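Local coordinates for protection of telomeres protein 1 (Schizosaccharomyces pombe, PDB 7CUI), which binds single-stranded telomeric DNA, protects the 3'-end telomeric overhang, and regulates telomerase and telomere length, at residues Pro121-Thr124 and Leu125-Lys128. Numbering follows the deposited sequence.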
loop_
_atom_site.group_PDB
_atom_site.type_symbol
_atom_site.label_atom_id
_atom_site.label_comp_id
_atom_site.label_asym_id
_atom_site.label_seq_id
_atom_site.Cartn_x
_atom_site.Cartn_y
_atom_site.Cartn_z
ATOM N N PRO A 121 -9.123 19.583 -5.583
ATOM C CA PRO A 121 -10.161 18.660 -6.045
ATOM C C PRO A 121 -9.837 17.959 -7.367
ATOM O O PRO A 121 -10.068 16.756 -7.483
ATOM C CB PRO A 121 -11.447 19.493 -6.142
ATOM C CG PRO A 121 -11.072 20.918 -5.776
ATOM C CD PRO A 121 -9.614 20.951 -5.367
ATOM N N GLN A 122 -9.306 18.705 -8.348
ATOM C CA GLN A 122 -9.019 18.162 -9.670
ATOM C C GLN A 122 -7.967 17.063 -9.571
ATOM O O GLN A 122 -8.117 16.002 -10.174
ATOM C CB GLN A 122 -8.599 19.247 -10.668
ATOM C CG GLN A 122 -9.758 20.080 -11.207
ATOM C CD GLN A 122 -11.015 19.267 -11.418
ATOM O OE1 GLN A 122 -11.063 18.360 -12.249
ATOM N NE2 GLN A 122 -12.044 19.578 -10.644
HETATM N N MSE A 123 -6.920 17.329 -8.784
HETATM C CA MSE A 123 -5.863 16.358 -8.583
HETATM C C MSE A 123 -6.362 15.134 -7.819
HETATM O O MSE A 123 -5.901 14.025 -8.075
HETATM C CB MSE A 123 -4.678 16.978 -7.855
HETATM C CG MSE A 123 -3.420 16.194 -8.103
HETATM SE SE MSE A 123 -2.033 16.878 -6.936
HETATM C CE MSE A 123 -1.244 18.425 -7.860
ATOM N N THR A 124 -7.276 15.346 -6.866
ATOM C CA THR A 124 -7.899 14.242 -6.153
ATOM C C THR A 124 -8.621 13.334 -7.148
ATOM O O THR A 124 -8.453 12.121 -7.083
ATOM C CB THR A 124 -8.795 14.731 -5.004
ATOM O OG1 THR A 124 -8.013 15.476 -4.065
ATOM C CG2 THR A 124 -9.518 13.599 -4.298
ATOM N N LEU A 125 -9.391 13.929 -8.076
ATOM C CA LEU A 125 -10.091 13.190 -9.120
ATOM C C LEU A 125 -9.093 12.415 -9.985
ATOM O O LEU A 125 -9.353 11.276 -10.367
ATOM C CB LEU A 125 -10.943 14.148 -9.965
ATOM C CG LEU A 125 -12.458 14.145 -9.724
ATOM C CD1 LEU A 125 -12.838 13.562 -8.365
ATOM C CD2 LEU A 125 -13.038 15.547 -9.877
ATOM N N GLN A 126 -7.935 13.023 -10.259
ATOM C CA GLN A 126 -6.910 12.407 -11.087
ATOM C C GLN A 126 -6.293 11.210 -10.368
ATOM O O GLN A 126 -5.960 10.210 -11.006
ATOM C CB GLN A 126 -5.843 13.431 -11.469
ATOM C CG GLN A 126 -6.265 14.340 -12.612
ATOM C CD GLN A 126 -5.547 15.668 -12.590
ATOM O OE1 GLN A 126 -4.479 15.817 -11.997
ATOM N NE2 GLN A 126 -6.136 16.657 -13.240
ATOM N N LEU A 127 -6.138 11.330 -9.044
ATOM C CA LEU A 127 -5.632 10.268 -8.191
ATOM C C LEU A 127 -6.620 9.102 -8.212
ATOM O O LEU A 127 -6.211 7.958 -8.391
ATOM C CB LEU A 127 -5.500 10.829 -6.771
ATOM C CG LEU A 127 -4.406 10.281 -5.851
ATOM C CD1 LEU A 127 -4.969 10.054 -4.462
ATOM C CD2 LEU A 127 -3.748 9.016 -6.371
ATOM N N LYS A 128 -7.915 9.407 -8.023
ATOM C CA LYS A 128 -8.976 8.414 -8.065
ATOM C C LYS A 128 -8.858 7.599 -9.347
ATOM O O LYS A 128 -8.881 6.373 -9.304
ATOM C CB LYS A 128 -10.359 9.075 -8.030
ATOM C CG LYS A 128 -11.246 8.713 -6.847
ATOM C CD LYS A 128 -12.728 8.814 -7.168
ATOM C CE LYS A 128 -13.368 10.133 -6.784
ATOM N NZ LYS A 128 -13.368 10.349 -5.316
#
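Q126 reaches back one helical turn and lays its amide beside the backbone of Q122 and M123. Q126 CG is anti to its own carbonyl carbon (chi1 -79°), and from there the extended chain brings Q126 OE1 to 3.7 Å from M123 CA. The amide carbon Q126 CD rests 3.5 Å from Q122 O, a carbonyl already engaged by the backbone, since Q126 N donates to Q122 O at 3.0 Å. The selenomethionine M123 crosses this glutamine at a slant; its nearest side-chain atom, M123 CG, lies 4.1 Å from Q126 OE1. An alanine here in place of Q126 removes the amide, and would probably open a gap between M123 and the loop residues K111 and I112 that the glutamine now touches. One residue earlier, L125 sets its CB 3.4 Å from Q122 O, while L125 CD2 lies 4.2 Å from Q122 OE1, a loose approach of methyl to amide oxygen. T124 keeps its hydroxyl beside its backbone N (chi1 -60°), which turns OG1 back to a hydrogen bond with H120 O. T124 O accepts from K128 N at 2.9 Å, in step with the bonds from L125 N to P121 O and from L127 N to M123 O. L127, the buried member, packs on F68 and I112, and K128 leans on L65. These i to i+4 bonds form the first turns of the alpha-helix 121-135, opened by a proline and inserted between strands 93-99 and 163-171 of a C-terminal domain whose strand order is that of an OB-fold barrel.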